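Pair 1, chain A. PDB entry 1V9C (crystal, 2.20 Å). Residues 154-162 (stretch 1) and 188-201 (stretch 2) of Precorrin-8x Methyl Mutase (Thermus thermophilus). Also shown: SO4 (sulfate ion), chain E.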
# COMPACT_ATOMS: atom_id res chain seq x y z
N ALA A 154 -11.47 11.56 -16.59
CA ALA A 154 -10.41 12.48 -16.97
C ALA A 154 -9.10 11.73 -17.11
O ALA A 154 -8.33 12.00 -18.03
CB ALA A 154 -10.27 13.59 -15.92
N LEU A 155 -8.84 10.78 -16.21
CA LEU A 155 -7.61 9.99 -16.25
C LEU A 155 -7.75 8.67 -15.51
O LEU A 155 -8.44 8.58 -14.51
CB LEU A 155 -6.45 10.78 -15.64
CG LEU A 155 -5.15 10.01 -15.32
CD1 LEU A 155 -4.46 9.51 -16.61
CD2 LEU A 155 -4.23 10.92 -14.54
N VAL A 156 -7.06 7.64 -16.00
CA VAL A 156 -7.13 6.33 -15.38
C VAL A 156 -5.75 5.76 -15.05
O VAL A 156 -4.91 5.59 -15.93
CB VAL A 156 -7.87 5.30 -16.29
CG1 VAL A 156 -7.88 3.92 -15.62
CG2 VAL A 156 -9.28 5.76 -16.54
N LEU A 157 -5.53 5.48 -13.77
CA LEU A 157 -4.27 4.91 -13.31
C LEU A 157 -4.47 3.39 -13.22
O LEU A 157 -5.11 2.89 -12.29
CB LEU A 157 -3.90 5.49 -11.95
CG LEU A 157 -3.76 7.02 -11.85
CD1 LEU A 157 -3.42 7.41 -10.42
CD2 LEU A 157 -2.69 7.50 -12.80
N GLY A 158 -3.96 2.67 -14.21
CA GLY A 158 -4.12 1.23 -14.22
C GLY A 158 -2.92 0.53 -13.64
O GLY A 158 -1.99 0.17 -14.36
N MET A 159 -2.94 0.34 -12.32
CA MET A 159 -1.84 -0.30 -11.62
C MET A 159 -2.24 -1.47 -10.72
O MET A 159 -1.83 -1.54 -9.56
CB MET A 159 -1.09 0.76 -10.81
CG MET A 159 -0.68 1.97 -11.64
SD MET A 159 -0.02 3.37 -10.65
CE MET A 159 0.19 4.56 -11.89
N PRO A 160 -3.07 -2.40 -11.23
CA PRO A 160 -3.45 -3.55 -10.40
C PRO A 160 -2.18 -4.42 -10.25
O PRO A 160 -1.31 -4.40 -11.12
CB PRO A 160 -4.51 -4.28 -11.23
CG PRO A 160 -4.93 -3.29 -12.27
CD PRO A 160 -3.68 -2.49 -12.56
N VAL A 161 -2.07 -5.16 -9.16
CA VAL A 161 -0.91 -6.02 -8.95
C VAL A 161 -1.49 -7.42 -8.89
O VAL A 161 -2.63 -7.59 -8.50
CB VAL A 161 -0.17 -5.66 -7.62
CG1 VAL A 161 -1.15 -5.70 -6.49
CG2 VAL A 161 1.02 -6.62 -7.36
N GLY A 162 -0.74 -8.43 -9.33
CA GLY A 162 -1.29 -9.77 -9.27
C GLY A 162 -0.96 -10.71 -10.42
O GLY A 162 -0.22 -10.37 -11.34
N GLY A 188 2.40 -3.46 -9.29
CA GLY A 188 1.54 -2.30 -9.13
C GLY A 188 1.08 -2.32 -7.69
O GLY A 188 1.83 -2.79 -6.83
N GLY A 189 -0.13 -1.83 -7.41
CA GLY A 189 -0.61 -1.85 -6.03
C GLY A 189 -1.04 -0.50 -5.50
O GLY A 189 -0.71 0.53 -6.06
N SER A 190 -1.78 -0.53 -4.39
CA SER A 190 -2.28 0.69 -3.74
C SER A 190 -1.21 1.74 -3.55
O SER A 190 -1.41 2.92 -3.83
CB SER A 190 -2.86 0.32 -2.38
OG SER A 190 -3.96 -0.56 -2.51
N THR A 191 -0.05 1.31 -3.07
CA THR A 191 1.03 2.25 -2.84
C THR A 191 1.46 3.00 -4.11
O THR A 191 1.85 4.17 -4.06
CB THR A 191 2.25 1.54 -2.23
OG1 THR A 191 1.89 1.00 -0.95
CG2 THR A 191 3.38 2.51 -2.04
N LEU A 192 1.38 2.34 -5.26
CA LEU A 192 1.79 3.01 -6.48
C LEU A 192 0.73 4.04 -6.88
O LEU A 192 1.06 5.15 -7.26
CB LEU A 192 2.04 1.98 -7.60
CG LEU A 192 3.28 1.07 -7.57
CD1 LEU A 192 4.53 1.93 -7.61
CD2 LEU A 192 3.28 0.17 -6.32
N VAL A 193 -0.55 3.70 -6.77
CA VAL A 193 -1.58 4.67 -7.11
C VAL A 193 -1.46 5.90 -6.20
O VAL A 193 -1.43 7.03 -6.68
CB VAL A 193 -3.01 4.11 -6.94
CG1 VAL A 193 -4.02 5.12 -7.44
CG2 VAL A 193 -3.16 2.83 -7.73
N VAL A 194 -1.40 5.68 -4.88
CA VAL A 194 -1.28 6.79 -3.93
C VAL A 194 -0.09 7.70 -4.30
O VAL A 194 -0.23 8.91 -4.42
CB VAL A 194 -1.11 6.26 -2.48
CG1 VAL A 194 -0.79 7.41 -1.53
CG2 VAL A 194 -2.39 5.53 -2.02
N ALA A 195 1.08 7.10 -4.51
CA ALA A 195 2.28 7.87 -4.85
C ALA A 195 2.12 8.69 -6.13
O ALA A 195 2.54 9.85 -6.20
CB ALA A 195 3.49 6.94 -4.97
N ALA A 196 1.51 8.08 -7.14
CA ALA A 196 1.26 8.75 -8.42
C ALA A 196 0.27 9.91 -8.21
O ALA A 196 0.45 10.99 -8.77
CB ALA A 196 0.70 7.74 -9.44
N LEU A 197 -0.78 9.69 -7.42
CA LEU A 197 -1.74 10.75 -7.16
C LEU A 197 -1.05 11.87 -6.37
O LEU A 197 -1.18 13.03 -6.73
CB LEU A 197 -2.95 10.21 -6.37
CG LEU A 197 -3.90 9.36 -7.23
CD1 LEU A 197 -4.91 8.58 -6.40
CD2 LEU A 197 -4.62 10.31 -8.18
N HIS A 198 -0.30 11.53 -5.32
CA HIS A 198 0.38 12.57 -4.58
C HIS A 198 1.30 13.36 -5.50
O HIS A 198 1.40 14.58 -5.39
CB HIS A 198 1.16 11.97 -3.41
CG HIS A 198 0.31 11.65 -2.23
ND1 HIS A 198 0.62 10.66 -1.32
CD2 HIS A 198 -0.86 12.19 -1.80
CE1 HIS A 198 -0.32 10.59 -0.39
NE2 HIS A 198 -1.23 11.51 -0.67
N ALA A 199 1.94 12.68 -6.45
CA ALA A 199 2.83 13.37 -7.37
C ALA A 199 2.02 14.32 -8.26
O ALA A 199 2.46 15.42 -8.55
CB ALA A 199 3.58 12.38 -8.24
N LEU A 200 0.84 13.88 -8.67
CA LEU A 200 0.00 14.72 -9.53
C LEU A 200 -0.45 15.96 -8.80
O LEU A 200 -0.42 17.05 -9.35
CB LEU A 200 -1.20 13.94 -10.05
CG LEU A 200 -0.78 12.88 -11.09
CD1 LEU A 200 -1.98 12.08 -11.58
CD2 LEU A 200 -0.08 13.59 -12.23
N ILE A 201 -0.86 15.79 -7.54
CA ILE A 201 -1.31 16.91 -6.75
C ILE A 201 -0.19 17.93 -6.54
O ILE A 201 -0.41 19.13 -6.72
CB ILE A 201 -1.81 16.46 -5.37
CG1 ILE A 201 -3.15 15.74 -5.53
CG2 ILE A 201 -1.94 17.66 -4.45
CD1 ILE A 201 -3.74 15.21 -4.22
S SO4 E . 3.95 9.15 -0.91
O1 SO4 E . 2.64 8.55 -0.60
O2 SO4 E . 4.07 10.48 -0.28
O3 SO4 E . 4.07 9.31 -2.36
O4 SO4 E . 5.02 8.27 -0.40

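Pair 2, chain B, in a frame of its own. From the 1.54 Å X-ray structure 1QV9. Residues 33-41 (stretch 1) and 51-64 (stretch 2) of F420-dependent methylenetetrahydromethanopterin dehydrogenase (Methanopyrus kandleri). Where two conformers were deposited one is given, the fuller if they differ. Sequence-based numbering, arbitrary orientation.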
# COMPACT_ATOMS: atom_id res chain seq x y z
N VAL B 33 11.37 -37.28 -16.80
CA VAL B 33 10.02 -37.56 -16.33
C VAL B 33 9.01 -37.52 -17.47
O VAL B 33 9.24 -36.86 -18.48
CB VAL B 33 9.55 -36.52 -15.25
CG1 VAL B 33 10.44 -36.59 -14.04
CG2 VAL B 33 9.53 -35.10 -15.86
N GLU B 34 7.89 -38.19 -17.27
CA GLU B 34 6.79 -38.19 -18.23
C GLU B 34 5.56 -38.38 -17.37
O GLU B 34 5.51 -39.29 -16.55
CB GLU B 34 6.91 -39.36 -19.21
CG GLU B 34 5.79 -39.36 -20.23
CD GLU B 34 6.00 -40.33 -21.39
OE1 GLU B 34 5.18 -40.28 -22.33
OE2 GLU B 34 6.96 -41.13 -21.37
N PHE B 35 4.57 -37.49 -17.53
CA PHE B 35 3.35 -37.58 -16.73
C PHE B 35 2.10 -37.59 -17.60
O PHE B 35 2.09 -37.13 -18.74
CB PHE B 35 3.22 -36.34 -15.82
CG PHE B 35 4.41 -36.07 -14.93
CD1 PHE B 35 4.85 -34.78 -14.72
CD2 PHE B 35 5.03 -37.10 -14.25
CE1 PHE B 35 5.92 -34.52 -13.83
CE2 PHE B 35 6.10 -36.84 -13.36
CZ PHE B 35 6.53 -35.54 -13.16
N ARG B 36 1.05 -38.15 -17.03
CA ARG B 36 -0.28 -38.13 -17.61
C ARG B 36 -1.15 -37.55 -16.49
O ARG B 36 -0.93 -37.85 -15.32
CB ARG B 36 -0.79 -39.52 -17.97
CG ARG B 36 -0.01 -40.21 -19.12
CD ARG B 36 -0.15 -39.40 -20.43
NE ARG B 36 0.61 -40.09 -21.49
CZ ARG B 36 1.88 -39.86 -21.77
NH1 ARG B 36 2.44 -40.57 -22.74
NH2 ARG B 36 2.56 -38.92 -21.12
N VAL B 37 -2.09 -36.69 -16.84
CA VAL B 37 -2.99 -36.07 -15.86
C VAL B 37 -4.42 -36.35 -16.30
O VAL B 37 -4.76 -36.16 -17.47
CB VAL B 37 -2.74 -34.55 -15.76
CG1 VAL B 37 -3.66 -33.92 -14.69
CG2 VAL B 37 -1.30 -34.30 -15.42
N VAL B 38 -5.29 -36.80 -15.39
CA VAL B 38 -6.67 -37.10 -15.77
C VAL B 38 -7.59 -36.71 -14.62
O VAL B 38 -7.16 -36.65 -13.48
CB VAL B 38 -6.88 -38.59 -16.08
CG1 VAL B 38 -5.98 -39.00 -17.24
CG2 VAL B 38 -6.60 -39.46 -14.83
N GLY B 39 -8.87 -36.44 -14.91
CA GLY B 39 -9.74 -36.07 -13.82
C GLY B 39 -11.12 -35.75 -14.33
O GLY B 39 -11.39 -35.86 -15.54
N THR B 40 -11.98 -35.38 -13.40
CA THR B 40 -13.38 -35.04 -13.70
C THR B 40 -13.67 -33.59 -13.31
O THR B 40 -14.79 -33.26 -12.90
CB THR B 40 -14.34 -35.96 -12.91
OG1 THR B 40 -13.99 -35.93 -11.53
CG2 THR B 40 -14.27 -37.39 -13.43
N SER B 41 -12.67 -32.73 -13.43
CA SER B 41 -12.80 -31.33 -13.10
C SER B 41 -13.21 -31.17 -11.63
O SER B 41 -12.71 -31.91 -10.76
CB SER B 41 -13.80 -30.66 -14.08
OG SER B 41 -13.76 -29.25 -13.92
N ALA B 51 -14.95 -42.94 -11.95
CA ALA B 51 -14.66 -42.77 -13.37
C ALA B 51 -13.25 -42.23 -13.60
O ALA B 51 -12.59 -42.66 -14.51
CB ALA B 51 -15.70 -41.81 -14.02
N ALA B 52 -12.83 -41.27 -12.77
CA ALA B 52 -11.49 -40.70 -12.89
C ALA B 52 -10.43 -41.76 -12.61
O ALA B 52 -9.44 -41.90 -13.35
CB ALA B 52 -11.32 -39.55 -11.91
N VAL B 53 -10.61 -42.52 -11.53
CA VAL B 53 -9.62 -43.53 -11.20
C VAL B 53 -9.60 -44.66 -12.26
O VAL B 53 -8.53 -45.17 -12.61
CB VAL B 53 -9.88 -44.09 -9.78
CG1 VAL B 53 -8.85 -45.17 -9.43
CG2 VAL B 53 -9.76 -42.95 -8.77
N GLU B 54 -10.76 -45.02 -12.79
CA GLU B 54 -10.84 -46.05 -13.84
C GLU B 54 -10.04 -45.56 -15.06
O GLU B 54 -9.30 -46.34 -15.67
CB GLU B 54 -12.31 -46.31 -14.20
CG GLU B 54 -12.53 -47.58 -15.00
CD GLU B 54 -14.01 -47.85 -15.30
OE1 GLU B 54 -14.81 -47.93 -14.33
OE2 GLU B 54 -14.37 -47.99 -16.49
N MSE B 55 -10.18 -44.28 -15.41
CA MSE B 55 -9.43 -43.70 -16.53
C MSE B 55 -7.94 -43.87 -16.26
O MSE B 55 -7.16 -44.26 -17.14
CB MSE B 55 -9.70 -42.19 -16.67
CG MSE B 55 -10.58 -41.76 -17.82
SE MSE B 55 -10.46 -39.82 -18.07
CE MSE B 55 -11.08 -39.33 -16.28
N ALA B 56 -7.52 -43.54 -15.05
CA ALA B 56 -6.12 -43.63 -14.70
C ALA B 56 -5.59 -45.07 -14.79
O ALA B 56 -4.50 -45.31 -15.31
CB ALA B 56 -5.92 -43.10 -13.29
N LEU B 57 -6.34 -46.01 -14.23
CA LEU B 57 -5.88 -47.40 -14.23
C LEU B 57 -5.90 -48.03 -15.61
O LEU B 57 -5.10 -48.93 -15.90
CB LEU B 57 -6.69 -48.22 -13.22
CG LEU B 57 -6.48 -47.73 -11.78
CD1 LEU B 57 -7.44 -48.45 -10.86
CD2 LEU B 57 -5.03 -47.96 -11.33
N ASP B 58 -6.77 -47.54 -16.48
CA ASP B 58 -6.86 -48.03 -17.85
C ASP B 58 -5.59 -47.54 -18.56
O ASP B 58 -4.91 -48.30 -19.25
CB ASP B 58 -8.12 -47.46 -18.51
CG ASP B 58 -8.19 -47.79 -19.97
OD1 ASP B 58 -8.19 -48.99 -20.30
OD2 ASP B 58 -8.22 -46.84 -20.80
N ILE B 59 -5.26 -46.26 -18.38
CA ILE B 59 -4.07 -45.68 -18.98
C ILE B 59 -2.80 -46.36 -18.45
O ILE B 59 -1.84 -46.61 -19.20
CB ILE B 59 -4.03 -44.16 -18.69
CG1 ILE B 59 -5.11 -43.47 -19.54
CG2 ILE B 59 -2.68 -43.56 -19.00
CD1 ILE B 59 -5.58 -42.13 -18.92
N ALA B 60 -2.82 -46.67 -17.16
CA ALA B 60 -1.67 -47.29 -16.48
C ALA B 60 -1.20 -48.60 -17.12
O ALA B 60 -0.01 -48.91 -17.08
CB ALA B 60 -2.01 -47.49 -15.00
N GLU B 61 -2.12 -49.37 -17.70
CA GLU B 61 -1.73 -50.65 -18.31
C GLU B 61 -0.64 -50.49 -19.37
O GLU B 61 0.32 -51.27 -19.40
CB GLU B 61 -2.94 -51.35 -18.93
CG GLU B 61 -2.63 -52.77 -19.40
CD GLU B 61 -3.77 -53.41 -20.17
OE1 GLU B 61 -3.66 -54.63 -20.48
OE2 GLU B 61 -4.76 -52.71 -20.49
N ASP B 62 -0.79 -49.50 -20.24
CA ASP B 62 0.21 -49.28 -21.28
C ASP B 62 1.27 -48.27 -20.86
O ASP B 62 2.42 -48.32 -21.32
CB ASP B 62 -0.46 -48.79 -22.57
CG ASP B 62 0.53 -48.56 -23.69
OD1 ASP B 62 0.83 -47.38 -24.00
OD2 ASP B 62 1.03 -49.56 -24.27
N PHE B 63 0.90 -47.33 -19.99
CA PHE B 63 1.84 -46.30 -19.58
C PHE B 63 2.84 -46.80 -18.54
O PHE B 63 3.95 -46.32 -18.52
CB PHE B 63 1.07 -45.08 -19.06
CG PHE B 63 1.92 -43.86 -18.78
CD1 PHE B 63 2.71 -43.27 -19.77
CD2 PHE B 63 1.90 -43.28 -17.51
CE1 PHE B 63 3.45 -42.13 -19.51
CE2 PHE B 63 2.64 -42.15 -17.24
CZ PHE B 63 3.42 -41.56 -18.23
N GLU B 64 2.42 -47.75 -17.71
CA GLU B 64 3.28 -48.34 -16.68
C GLU B 64 3.91 -47.29 -15.74
O GLU B 64 5.14 -47.13 -15.67
CB GLU B 64 4.39 -49.18 -17.33
CG GLU B 64 3.85 -50.18 -18.34
CD GLU B 64 4.90 -51.15 -18.86
OE1 GLU B 64 6.05 -50.72 -19.11
OE2 GLU B 64 4.57 -52.34 -19.03

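Pair 1 joins its stretches with a backbone hydrogen bond; pair 2 has no hydrogen bond between its stretches. In pair 1, Gly A189 N donates to Met A159 O at 2.8 Å. Gly A189 is the N-cap residue, so the bond ties the start of the helix to the residue just after the strand. The matching positions in pair 2 are Ala B52 and Val B38. There the helix has already begun, and Ala B52 N is 7.3 Å from Val B38 O, too far to bond.

The shared geometry is a strand packed against a helix that runs roughly antiparallel to it. The angle between N-to-C directions is 144° in pair 1 and 154° in pair 2. The axes approach to 9.5 Å and 7.5 Å. Fourteen central residues superpose with an RMSD of 0.9 Å. The buried areas are similar, 442 and 476 Å².

Glycine makes the close approach in pair 1 possible. A CB on Gly A188 would clash with Met A159 O and Pro A160 O. The backbone angles of Gly A189 by themselves call for glycine.

Met A159 and Val B38 match within 0.4 Å at CA, and both point toward the helix. The long Met A159 reaches along it: SD lies 3.9 Å from Leu A192 CB, and CE lies 4.0 Å from Ala A196 CB. Val B38 is shorter, and at one matching helix position the partner is larger. Ile B59, at the position of Ala A196, brings CD1 to 3.6 Å from Val B38 CG1. Selenomethionine Met B55, at the position of Leu A192, places CE 4.3 Å from Val B38 CB.

Leu A157 matches Arg B36. Leu A157 CD1 packs 3.8 Å from both Val A193 CG1 and Leu A197 CG, a purely apolar contact. Arg B36 instead lies over the Phe B63 ring, with CG 3.7 Å from the ring centroid and nearly on its normal. Its CZ is 3.6 Å from Phe B63 CE1, which sits over one face of the guanidinium.

Leu A155 matches Glu B34. Leu A155 CD2 meets Leu A200 CD1 at 3.9 Å. Glu B34 also touches an apolar partner, with CD 3.6 Å from Phe B63 CE1, but its charge is paired within its own strand. Arg B36 NH1 forms a salt bridge with Glu B34 OE1 at 2.8 Å. Here two charged side chains, paired with each other, point toward the helix, and Phe B63 packs against both.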